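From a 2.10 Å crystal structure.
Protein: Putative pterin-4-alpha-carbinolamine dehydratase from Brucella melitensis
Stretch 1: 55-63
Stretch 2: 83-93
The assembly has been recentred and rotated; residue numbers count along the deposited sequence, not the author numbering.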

# COMPACT_ATOMS: atom_id res chain seq x y z
N LYS A 55 -8.77 -7.65 7.74
CA LYS A 55 -9.98 -7.86 6.95
C LYS A 55 -9.65 -8.62 5.65
O LYS A 55 -10.34 -9.57 5.30
CB LYS A 55 -10.68 -6.53 6.63
CG LYS A 55 -12.00 -6.68 5.84
CD LYS A 55 -12.72 -5.34 5.67
CE LYS A 55 -13.99 -5.47 4.83
NZ LYS A 55 -15.06 -6.25 5.53
N LEU A 56 -8.59 -8.20 4.97
CA LEU A 56 -8.16 -8.82 3.71
C LEU A 56 -7.22 -10.02 3.88
O LEU A 56 -6.96 -10.73 2.90
CB LEU A 56 -7.44 -7.79 2.84
CG LEU A 56 -8.20 -6.58 2.32
CD1 LEU A 56 -7.28 -5.79 1.41
CD2 LEU A 56 -9.47 -7.01 1.59
N ASP A 57 -6.70 -10.22 5.08
CA ASP A 57 -5.59 -11.15 5.31
C ASP A 57 -4.46 -10.83 4.32
O ASP A 57 -3.99 -11.69 3.58
CB ASP A 57 -6.04 -12.61 5.20
CG ASP A 57 -5.00 -13.59 5.72
OD1 ASP A 57 -4.16 -13.20 6.56
OD2 ASP A 57 -5.03 -14.76 5.30
N HIS A 58 -4.06 -9.56 4.30
CA HIS A 58 -3.08 -9.07 3.35
C HIS A 58 -2.29 -7.96 4.03
O HIS A 58 -2.81 -6.87 4.27
CB HIS A 58 -3.77 -8.56 2.08
CG HIS A 58 -2.82 -8.14 1.00
ND1 HIS A 58 -2.03 -9.04 0.32
CD2 HIS A 58 -2.53 -6.92 0.48
CE1 HIS A 58 -1.29 -8.40 -0.56
NE2 HIS A 58 -1.57 -7.11 -0.48
N HIS A 59 -1.03 -8.24 4.34
CA HIS A 59 -0.27 -7.40 5.26
C HIS A 59 0.84 -6.62 4.56
O HIS A 59 1.54 -7.17 3.71
CB HIS A 59 0.27 -8.26 6.38
CG HIS A 59 -0.80 -8.98 7.14
ND1 HIS A 59 -1.21 -10.26 6.83
CD2 HIS A 59 -1.60 -8.56 8.15
CE1 HIS A 59 -2.18 -10.61 7.64
NE2 HIS A 59 -2.45 -9.60 8.45
N PRO A 60 0.98 -5.33 4.91
CA PRO A 60 1.98 -4.50 4.26
C PRO A 60 3.38 -4.75 4.78
O PRO A 60 3.55 -5.34 5.86
CB PRO A 60 1.53 -3.08 4.63
CG PRO A 60 0.89 -3.25 5.98
CD PRO A 60 0.19 -4.58 5.90
N GLU A 61 4.38 -4.32 4.01
CA GLU A 61 5.71 -4.08 4.54
C GLU A 61 5.78 -2.59 4.81
O GLU A 61 5.63 -1.78 3.89
CB GLU A 61 6.79 -4.50 3.54
CG GLU A 61 6.90 -6.02 3.35
CD GLU A 61 8.00 -6.43 2.38
OE1 GLU A 61 8.71 -5.55 1.85
OE2 GLU A 61 8.14 -7.65 2.15
N TRP A 62 5.99 -2.20 6.07
CA TRP A 62 5.98 -0.78 6.40
C TRP A 62 6.93 -0.37 7.51
O TRP A 62 7.24 -1.14 8.42
CB TRP A 62 4.55 -0.26 6.65
CG TRP A 62 3.73 -0.96 7.70
CD1 TRP A 62 4.08 -2.06 8.45
CD2 TRP A 62 2.39 -0.62 8.10
NE1 TRP A 62 3.05 -2.41 9.29
CE2 TRP A 62 2.00 -1.54 9.09
CE3 TRP A 62 1.49 0.38 7.71
CZ2 TRP A 62 0.74 -1.49 9.70
CZ3 TRP A 62 0.24 0.43 8.32
CH2 TRP A 62 -0.12 -0.50 9.30
N PHE A 63 7.41 0.87 7.39
CA PHE A 63 8.40 1.45 8.29
C PHE A 63 7.81 2.73 8.85
O PHE A 63 7.20 3.50 8.11
CB PHE A 63 9.69 1.76 7.51
CG PHE A 63 10.69 2.59 8.28
CD1 PHE A 63 11.59 1.98 9.14
CD2 PHE A 63 10.74 3.97 8.13
CE1 PHE A 63 12.52 2.74 9.85
CE2 PHE A 63 11.67 4.74 8.83
CZ PHE A 63 12.56 4.13 9.69
N GLU A 83 -4.64 -7.20 -7.17
CA GLU A 83 -5.75 -6.36 -6.74
C GLU A 83 -5.76 -6.12 -5.22
O GLU A 83 -6.21 -5.07 -4.77
CB GLU A 83 -7.08 -6.96 -7.22
CG GLU A 83 -8.36 -6.21 -6.80
CD GLU A 83 -8.43 -4.77 -7.32
OE1 GLU A 83 -7.65 -4.39 -8.22
OE2 GLU A 83 -9.29 -4.01 -6.82
N LEU A 84 -5.27 -7.08 -4.44
CA LEU A 84 -5.15 -6.91 -2.99
C LEU A 84 -4.27 -5.70 -2.61
O LEU A 84 -4.57 -4.96 -1.68
CB LEU A 84 -4.58 -8.17 -2.35
CG LEU A 84 -5.44 -9.43 -2.39
CD1 LEU A 84 -4.65 -10.64 -1.88
CD2 LEU A 84 -6.71 -9.24 -1.59
N ASP A 85 -3.17 -5.53 -3.34
CA ASP A 85 -2.27 -4.40 -3.13
C ASP A 85 -2.94 -3.09 -3.54
O ASP A 85 -2.80 -2.07 -2.87
CB ASP A 85 -0.98 -4.60 -3.91
CG ASP A 85 -0.27 -5.87 -3.52
OD1 ASP A 85 0.07 -6.00 -2.32
OD2 ASP A 85 -0.08 -6.75 -4.40
N ILE A 86 -3.68 -3.15 -4.65
CA ILE A 86 -4.44 -2.00 -5.11
C ILE A 86 -5.52 -1.61 -4.09
O ILE A 86 -5.69 -0.44 -3.80
CB ILE A 86 -5.11 -2.26 -6.49
CG1 ILE A 86 -4.08 -2.70 -7.54
CG2 ILE A 86 -5.86 -1.02 -6.96
CD1 ILE A 86 -2.81 -1.85 -7.61
N LYS A 87 -6.22 -2.60 -3.55
CA LYS A 87 -7.24 -2.35 -2.53
C LYS A 87 -6.65 -1.70 -1.28
O LYS A 87 -7.22 -0.76 -0.71
CB LYS A 87 -7.97 -3.64 -2.15
CG LYS A 87 -8.91 -4.15 -3.23
CD LYS A 87 -9.56 -5.47 -2.85
CE LYS A 87 -10.77 -5.27 -1.98
NZ LYS A 87 -11.44 -6.57 -1.65
N MET A 88 -5.49 -2.21 -0.85
CA MET A 88 -4.83 -1.70 0.34
C MET A 88 -4.34 -0.27 0.12
O MET A 88 -4.54 0.59 0.97
CB MET A 88 -3.67 -2.62 0.75
CG MET A 88 -2.86 -2.13 1.95
SD MET A 88 -3.85 -1.90 3.45
CE MET A 88 -3.94 -3.60 4.04
N ALA A 89 -3.70 -0.01 -1.02
CA ALA A 89 -3.23 1.33 -1.35
C ALA A 89 -4.40 2.32 -1.39
O ALA A 89 -4.31 3.43 -0.87
CB ALA A 89 -2.48 1.33 -2.67
N ARG A 90 -5.50 1.90 -2.02
CA ARG A 90 -6.72 2.69 -2.08
C ARG A 90 -7.24 3.03 -0.68
O ARG A 90 -7.55 4.19 -0.41
CB ARG A 90 -7.80 1.93 -2.88
CG ARG A 90 -9.15 2.64 -2.97
CD ARG A 90 -10.18 1.82 -3.74
NE ARG A 90 -9.69 1.41 -5.06
CZ ARG A 90 -9.69 0.16 -5.54
NH1 ARG A 90 -10.16 -0.86 -4.83
NH2 ARG A 90 -9.21 -0.06 -6.76
N LYS A 91 -7.33 2.02 0.19
CA LYS A 91 -7.83 2.21 1.55
C LYS A 91 -6.92 3.12 2.37
O LYS A 91 -7.39 4.00 3.08
CB LYS A 91 -7.99 0.87 2.28
CG LYS A 91 -8.65 0.98 3.66
CD LYS A 91 -10.14 1.34 3.56
CE LYS A 91 -10.84 1.13 4.89
NZ LYS A 91 -12.30 1.41 4.82
N MET A 92 -5.61 2.89 2.25
CA MET A 92 -4.62 3.74 2.91
C MET A 92 -4.75 5.19 2.48
O MET A 92 -4.68 6.10 3.32
CB MET A 92 -3.20 3.23 2.63
CG MET A 92 -2.82 2.03 3.46
SD MET A 92 -1.17 1.41 3.11
CE MET A 92 -0.99 0.24 4.45
N ASN A 93 -4.94 5.42 1.19
CA ASN A 93 -5.16 6.77 0.67
C ASN A 93 -6.42 7.41 1.26
O ASN A 93 -6.43 8.61 1.52
CB ASN A 93 -5.20 6.78 -0.86
CG ASN A 93 -3.82 6.88 -1.48
OD1 ASN A 93 -2.82 6.60 -0.82
ND2 ASN A 93 -3.76 7.30 -2.75

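The imidazole of His58 is held in two ways at once by one turn of the 83-93 helix: Leu84 covers a ring face while Asp85 binds the ring edge. Leu84 CB lies 3.6 Å from the His58 ring centroid and only 3° off the ring normal, a nearly ideal CH-pi contact. At the ring edge, near its plane, His58 NE2 donates a hydrogen bond to Asp85 OD1 (2.7 Å, N-H...O angle 146°). The CA-to-CB bond of Asp85 points away from stretch 1, but its m rotamer brings the carboxylate back within reach of the buried histidine, giving NE2 a polar partner there. Asp57, with positive phi, ends the helical conformation just before His58, whose CA-to-CB bond points toward the helix; with chi1 t, the ring lies against Leu84 and Asp85. Leu56, a large part of the buried area, sets CD1 4.2 Å from Leu84 O and CD2 3.8 Å from Lys87 NZ, which the long lysine side chain carries to the edge of the leucine. Farther along the helix methionines take over: Met88 CE packs 3.5 Å from the backbone His58 O, and Met92, extended at chi2 and chi3, makes apolar contacts through its CE, 4.2 Å from Pro60 CB and 4.1 Å from Trp62 CZ3. The long, unbranched methionine side chains suit this reach from the helix to backbone, proline and indole. The two stretches together bury 451 Å².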